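Local coordinates for hypothetical protein APE0754 (Aeropyrum pernix, PDB 1TUA), which is of unknown function but carries KH-type domains and so probably binds RNA, at residues Tyr144-Met156 with His169-Glu181. Residues are numbered along the deposited sequence; the frame is centred on the assembly and turned at random.
Sequences YERAMAAKQAIEM and HLERIMREIKRRE
Arg146 and Glu181 tie one end of an antiparallel helix pair, in which the long C-terminal helix 163-188 packs on the last helix of the second KH domain; the axes of segments 144-156 and 169-181 approach to 10.2 Å at 172°. The arginine chain, extended from CG to NE, lodges as a knob among Met174, Ile177, Lys178 and Glu181. Its guanidinium grips the carboxylate end-on, the planes 25° apart: NH2 reaches OE1 of Glu181 at 2.7 Å on the syn side but tilted out of the carboxylate plane, while NH1 meets OE2 from above that plane. Met174 folds back beyond CG and lays CE over one guanidinium face, and Asp143 is a second anionic partner for NH1. At this end too, Glu145 OE2 forms a longer salt bridge to Arg180 NH1 (3.3 Å), and Glu176 binds NH2 of the same arginine in a second one, completing a three-residue network. Midway, Ala149 CB lies 3.9 Å from both Leu170 CD1 and Ile173 CG2, with Met174 SD also against it; Leu170 also touches Met126 and Thr127 of helix 118-127. At the other end, His169 holds CG anti to its backbone N (chi1 174°), turning the ring toward helix 144-156. Met156 SD sits 4.2 Å from its centroid, over the face, whereas Gln152 brings its amide nearly perpendicular to the ring and sets OE1 at the edge, 3.0 Å from His169 CE1.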
loop_
_atom_site.group_PDB
_atom_site.type_symbol
_atom_site.label_atom_id
_atom_site.label_comp_id
_atom_site.label_asym_id
_atom_site.label_seq_id
_atom_site.Cartn_x
_atom_site.Cartn_y
_atom_site.Cartn_z
ATOM N N TYR A 144 8.104 -5.720 -5.041
ATOM C CA TYR A 144 7.720 -5.388 -6.406
ATOM C C TYR A 144 6.889 -6.395 -7.196
ATOM O O TYR A 144 5.780 -6.082 -7.624
ATOM C CB TYR A 144 8.953 -5.029 -7.237
ATOM C CG TYR A 144 8.575 -4.549 -8.614
ATOM C CD1 TYR A 144 7.942 -3.321 -8.793
ATOM C CD2 TYR A 144 8.782 -5.354 -9.733
ATOM C CE1 TYR A 144 7.518 -2.906 -10.051
ATOM C CE2 TYR A 144 8.361 -4.949 -10.997
ATOM C CZ TYR A 144 7.729 -3.727 -11.148
ATOM O OH TYR A 144 7.299 -3.329 -12.393
ATOM N N GLU A 145 7.423 -7.591 -7.410
ATOM C CA GLU A 145 6.704 -8.594 -8.185
ATOM C C GLU A 145 5.392 -9.070 -7.569
ATOM O O GLU A 145 4.394 -9.234 -8.276
ATOM C CB GLU A 145 7.604 -9.789 -8.442
ATOM C CG GLU A 145 8.803 -9.449 -9.272
ATOM C CD GLU A 145 9.522 -10.686 -9.720
ATOM O OE1 GLU A 145 10.087 -11.390 -8.857
ATOM O OE2 GLU A 145 9.502 -10.964 -10.937
ATOM N N ARG A 146 5.392 -9.305 -6.262
ATOM C CA ARG A 146 4.182 -9.751 -5.583
ATOM C C ARG A 146 3.113 -8.655 -5.567
ATOM O O ARG A 146 1.932 -8.931 -5.783
ATOM C CB ARG A 146 4.515 -10.207 -4.161
ATOM C CG ARG A 146 5.315 -11.502 -4.137
ATOM C CD ARG A 146 5.729 -11.897 -2.732
ATOM N NE ARG A 146 6.283 -13.250 -2.716
ATOM C CZ ARG A 146 7.414 -13.604 -3.317
ATOM N NH1 ARG A 146 8.128 -12.705 -3.982
ATOM N NH2 ARG A 146 7.820 -14.866 -3.271
ATOM N N ALA A 147 3.522 -7.413 -5.323
ATOM C CA ALA A 147 2.570 -6.304 -5.321
ATOM C C ALA A 147 1.978 -6.123 -6.728
ATOM O O ALA A 147 0.786 -5.848 -6.883
ATOM C CB ALA A 147 3.256 -5.014 -4.860
ATOM N N MET A 148 2.811 -6.276 -7.756
ATOM C CA MET A 148 2.326 -6.129 -9.122
ATOM C C MET A 148 1.399 -7.293 -9.491
ATOM O O MET A 148 0.442 -7.112 -10.251
ATOM C CB MET A 148 3.498 -6.027 -10.109
ATOM C CG MET A 148 4.288 -4.703 -10.012
ATOM S SD MET A 148 3.241 -3.195 -10.066
ATOM C CE MET A 148 2.663 -3.268 -11.739
ATOM N N ALA A 149 1.668 -8.479 -8.943
ATOM C CA ALA A 149 0.816 -9.642 -9.209
ATOM C C ALA A 149 -0.565 -9.392 -8.600
ATOM O O ALA A 149 -1.594 -9.629 -9.237
ATOM C CB ALA A 149 1.437 -10.898 -8.610
ATOM N N ALA A 150 -0.580 -8.906 -7.361
ATOM C CA ALA A 150 -1.826 -8.607 -6.662
ATOM C C ALA A 150 -2.606 -7.506 -7.392
ATOM O O ALA A 150 -3.830 -7.566 -7.517
ATOM C CB ALA A 150 -1.520 -8.170 -5.229
ATOM N N LYS A 151 -1.883 -6.496 -7.868
ATOM C CA LYS A 151 -2.494 -5.380 -8.579
ATOM C C LYS A 151 -3.260 -5.900 -9.790
ATOM O O LYS A 151 -4.405 -5.512 -10.040
ATOM C CB LYS A 151 -1.407 -4.405 -9.035
ATOM C CG LYS A 151 -1.898 -3.224 -9.861
ATOM C CD LYS A 151 -0.713 -2.419 -10.386
ATOM C CE LYS A 151 -1.157 -1.205 -11.193
ATOM N NZ LYS A 151 -1.680 -0.103 -10.333
ATOM N N GLN A 152 -2.612 -6.784 -10.541
ATOM C CA GLN A 152 -3.220 -7.361 -11.726
ATOM C C GLN A 152 -4.486 -8.144 -11.356
ATOM O O GLN A 152 -5.527 -7.985 -11.998
ATOM C CB GLN A 152 -2.198 -8.260 -12.430
ATOM C CG GLN A 152 -2.712 -8.956 -13.669
ATOM C CD GLN A 152 -1.630 -9.763 -14.361
ATOM O OE1 GLN A 152 -0.813 -10.421 -13.713
ATOM N NE2 GLN A 152 -1.628 -9.728 -15.686
ATOM N N ALA A 153 -4.402 -8.977 -10.317
ATOM C CA ALA A 153 -5.558 -9.759 -9.880
ATOM C C ALA A 153 -6.718 -8.835 -9.495
ATOM O O ALA A 153 -7.876 -9.094 -9.847
ATOM C CB ALA A 153 -5.176 -10.646 -8.704
ATOM N N ILE A 154 -6.407 -7.761 -8.770
ATOM C CA ILE A 154 -7.425 -6.796 -8.363
ATOM C C ILE A 154 -8.050 -6.144 -9.597
ATOM O O ILE A 154 -9.268 -6.000 -9.679
ATOM C CB ILE A 154 -6.832 -5.684 -7.471
ATOM C CG1 ILE A 154 -6.324 -6.282 -6.154
ATOM C CG2 ILE A 154 -7.887 -4.610 -7.215
ATOM C CD1 ILE A 154 -7.412 -6.880 -5.297
ATOM N N GLU A 155 -7.219 -5.748 -10.556
ATOM C CA GLU A 155 -7.740 -5.135 -11.770
ATOM C C GLU A 155 -8.653 -6.114 -12.520
ATOM O O GLU A 155 -9.722 -5.727 -13.007
ATOM C CB GLU A 155 -6.587 -4.682 -12.667
ATOM C CG GLU A 155 -5.763 -3.558 -12.060
ATOM C CD GLU A 155 -4.532 -3.211 -12.884
ATOM O OE1 GLU A 155 -3.818 -4.144 -13.321
ATOM O OE2 GLU A 155 -4.270 -2.008 -13.084
ATOM N N MET A 156 -8.238 -7.378 -12.606
ATOM C CA MET A 156 -9.037 -8.402 -13.287
ATOM C C MET A 156 -10.413 -8.558 -12.631
ATOM O O MET A 156 -11.418 -8.727 -13.321
ATOM C CB MET A 156 -8.306 -9.750 -13.286
ATOM C CG MET A 156 -7.135 -9.844 -14.268
ATOM S SD MET A 156 -6.161 -11.358 -14.060
ATOM C CE MET A 156 -7.215 -12.574 -14.755
ATOM N N HIS A 169 -4.924 -17.676 -12.726
ATOM C CA HIS A 169 -3.919 -16.824 -13.354
ATOM C C HIS A 169 -2.858 -16.385 -12.342
ATOM O O HIS A 169 -1.659 -16.450 -12.618
ATOM C CB HIS A 169 -4.593 -15.601 -13.973
ATOM C CG HIS A 169 -3.630 -14.599 -14.526
ATOM N ND1 HIS A 169 -2.975 -13.681 -13.732
ATOM C CD2 HIS A 169 -3.192 -14.388 -15.789
ATOM C CE1 HIS A 169 -2.173 -12.947 -14.483
ATOM N NE2 HIS A 169 -2.286 -13.356 -15.735
ATOM N N LEU A 170 -3.313 -15.942 -11.172
ATOM C CA LEU A 170 -2.424 -15.500 -10.101
ATOM C C LEU A 170 -1.508 -16.651 -9.686
ATOM O O LEU A 170 -0.331 -16.454 -9.396
ATOM C CB LEU A 170 -3.262 -15.029 -8.912
ATOM C CG LEU A 170 -2.593 -14.258 -7.776
ATOM C CD1 LEU A 170 -1.809 -13.073 -8.326
ATOM C CD2 LEU A 170 -3.677 -13.798 -6.802
ATOM N N GLU A 171 -2.074 -17.853 -9.677
ATOM C CA GLU A 171 -1.365 -19.082 -9.331
ATOM C C GLU A 171 -0.173 -19.269 -10.279
ATOM O O GLU A 171 0.946 -19.576 -9.848
ATOM C CB GLU A 171 -2.324 -20.266 -9.482
ATOM C CG GLU A 171 -1.802 -21.596 -8.991
ATOM C CD GLU A 171 -2.222 -21.882 -7.573
ATOM O OE1 GLU A 171 -3.412 -21.680 -7.255
ATOM O OE2 GLU A 171 -1.371 -22.318 -6.778
ATOM N N ARG A 172 -0.427 -19.086 -11.574
ATOM C CA ARG A 172 0.610 -19.227 -12.591
ATOM C C ARG A 172 1.694 -18.184 -12.377
ATOM O O ARG A 172 2.884 -18.497 -12.396
ATOM C CB ARG A 172 0.016 -19.053 -13.990
ATOM C CG ARG A 172 -1.111 -20.016 -14.301
ATOM C CD ARG A 172 -0.618 -21.445 -14.460
ATOM N NE ARG A 172 -1.729 -22.395 -14.491
ATOM C CZ ARG A 172 -2.759 -22.323 -15.331
ATOM N NH1 ARG A 172 -2.831 -21.340 -16.225
ATOM N NH2 ARG A 172 -3.724 -23.231 -15.276
ATOM N N ILE A 173 1.269 -16.941 -12.178
ATOM C CA ILE A 173 2.196 -15.839 -11.964
ATOM C C ILE A 173 3.054 -16.040 -10.718
ATOM O O ILE A 173 4.271 -15.846 -10.760
ATOM C CB ILE A 173 1.437 -14.492 -11.825
ATOM C CG1 ILE A 173 0.694 -14.171 -13.127
ATOM C CG2 ILE A 173 2.408 -13.379 -11.465
ATOM C CD1 ILE A 173 1.588 -14.043 -14.335
ATOM N N MET A 174 2.423 -16.429 -9.612
ATOM C CA MET A 174 3.145 -16.621 -8.356
ATOM C C MET A 174 4.033 -17.864 -8.318
ATOM O O MET A 174 5.098 -17.846 -7.699
ATOM C CB MET A 174 2.166 -16.636 -7.180
ATOM C CG MET A 174 1.624 -15.250 -6.811
ATOM S SD MET A 174 2.915 -14.043 -6.360
ATOM C CE MET A 174 3.797 -14.964 -5.127
ATOM N N ARG A 175 3.608 -18.942 -8.971
ATOM C CA ARG A 175 4.426 -20.144 -8.988
ATOM C C ARG A 175 5.704 -19.824 -9.779
ATOM O O ARG A 175 6.796 -20.281 -9.447
ATOM C CB ARG A 175 3.655 -21.310 -9.623
ATOM C CG ARG A 175 4.376 -22.646 -9.481
ATOM C CD ARG A 175 3.572 -23.832 -9.986
ATOM N NE ARG A 175 4.482 -24.941 -10.256
ATOM C CZ ARG A 175 4.151 -26.059 -10.895
ATOM N NH1 ARG A 175 2.912 -26.241 -11.338
ATOM N NH2 ARG A 175 5.076 -26.985 -11.121
ATOM N N GLU A 176 5.561 -18.998 -10.810
ATOM C CA GLU A 176 6.683 -18.588 -11.650
ATOM C C GLU A 176 7.680 -17.739 -10.850
ATOM O O GLU A 176 8.896 -17.926 -10.943
ATOM C CB GLU A 176 6.150 -17.781 -12.836
ATOM C CG GLU A 176 7.199 -17.308 -13.819
ATOM C CD GLU A 176 6.663 -16.208 -14.731
ATOM O OE1 GLU A 176 5.563 -16.393 -15.307
ATOM O OE2 GLU A 176 7.343 -15.159 -14.869
ATOM N N ILE A 177 7.154 -16.802 -10.068
ATOM C CA ILE A 177 7.981 -15.920 -9.246
ATOM C C ILE A 177 8.762 -16.711 -8.193
ATOM O O ILE A 177 9.976 -16.540 -8.038
ATOM C CB ILE A 177 7.096 -14.850 -8.542
ATOM C CG1 ILE A 177 6.508 -13.906 -9.593
ATOM C CG2 ILE A 177 7.908 -14.071 -7.512
ATOM C CD1 ILE A 177 5.461 -12.959 -9.052
ATOM N N LYS A 178 8.061 -17.584 -7.479
ATOM C CA LYS A 178 8.691 -18.379 -6.440
ATOM C C LYS A 178 9.646 -19.418 -7.015
ATOM O O LYS A 178 10.690 -19.693 -6.431
ATOM C CB LYS A 178 7.630 -19.062 -5.579
ATOM C CG LYS A 178 6.799 -18.105 -4.751
ATOM C CD LYS A 178 5.897 -18.881 -3.818
ATOM C CE LYS A 178 5.127 -17.962 -2.904
ATOM N NZ LYS A 178 4.278 -18.751 -1.968
ATOM N N ARG A 179 9.290 -20.001 -8.155
ATOM C CA ARG A 179 10.166 -20.988 -8.770
ATOM C C ARG A 179 11.495 -20.322 -9.107
ATOM O O ARG A 179 12.564 -20.850 -8.795
ATOM C CB ARG A 179 9.529 -21.562 -10.041
ATOM C CG ARG A 179 10.398 -22.598 -10.757
ATOM C CD ARG A 179 9.554 -23.553 -11.594
ATOM N NE ARG A 179 10.364 -24.567 -12.266
ATOM C CZ ARG A 179 11.153 -24.323 -13.307
ATOM N NH1 ARG A 179 11.239 -23.091 -13.804
ATOM N NH2 ARG A 179 11.861 -25.309 -13.853
ATOM N N ARG A 180 11.421 -19.150 -9.728
ATOM C CA ARG A 180 12.612 -18.402 -10.111
ATOM C C ARG A 180 13.454 -18.068 -8.888
ATOM O O ARG A 180 14.681 -18.154 -8.923
ATOM C CB ARG A 180 12.206 -17.115 -10.822
ATOM C CG ARG A 180 13.330 -16.434 -11.564
ATOM C CD ARG A 180 12.836 -15.166 -12.242
ATOM N NE ARG A 180 11.537 -15.365 -12.883
ATOM C CZ ARG A 180 10.392 -14.851 -12.433
ATOM N NH1 ARG A 180 10.381 -14.098 -11.337
ATOM N NH2 ARG A 180 9.252 -15.102 -13.069
ATOM N N GLU A 181 12.796 -17.684 -7.802
ATOM C CA GLU A 181 13.518 -17.352 -6.584
ATOM C C GLU A 181 14.240 -18.585 -6.053
ATOM O O GLU A 181 15.415 -18.520 -5.697
ATOM C CB GLU A 181 12.562 -16.799 -5.516
ATOM C CG GLU A 181 11.831 -15.536 -5.952
ATOM C CD GLU A 181 10.972 -14.927 -4.848
ATOM O OE1 GLU A 181 10.247 -15.679 -4.160
ATOM O OE2 GLU A 181 11.016 -13.688 -4.682
HETATM O O HOH W 1 11.275 -14.415 -8.719
HETATM O O HOH W 2 11.143 -11.765 -6.506
HETATM O O HOH W 3 0.294 -12.151 -16.784
#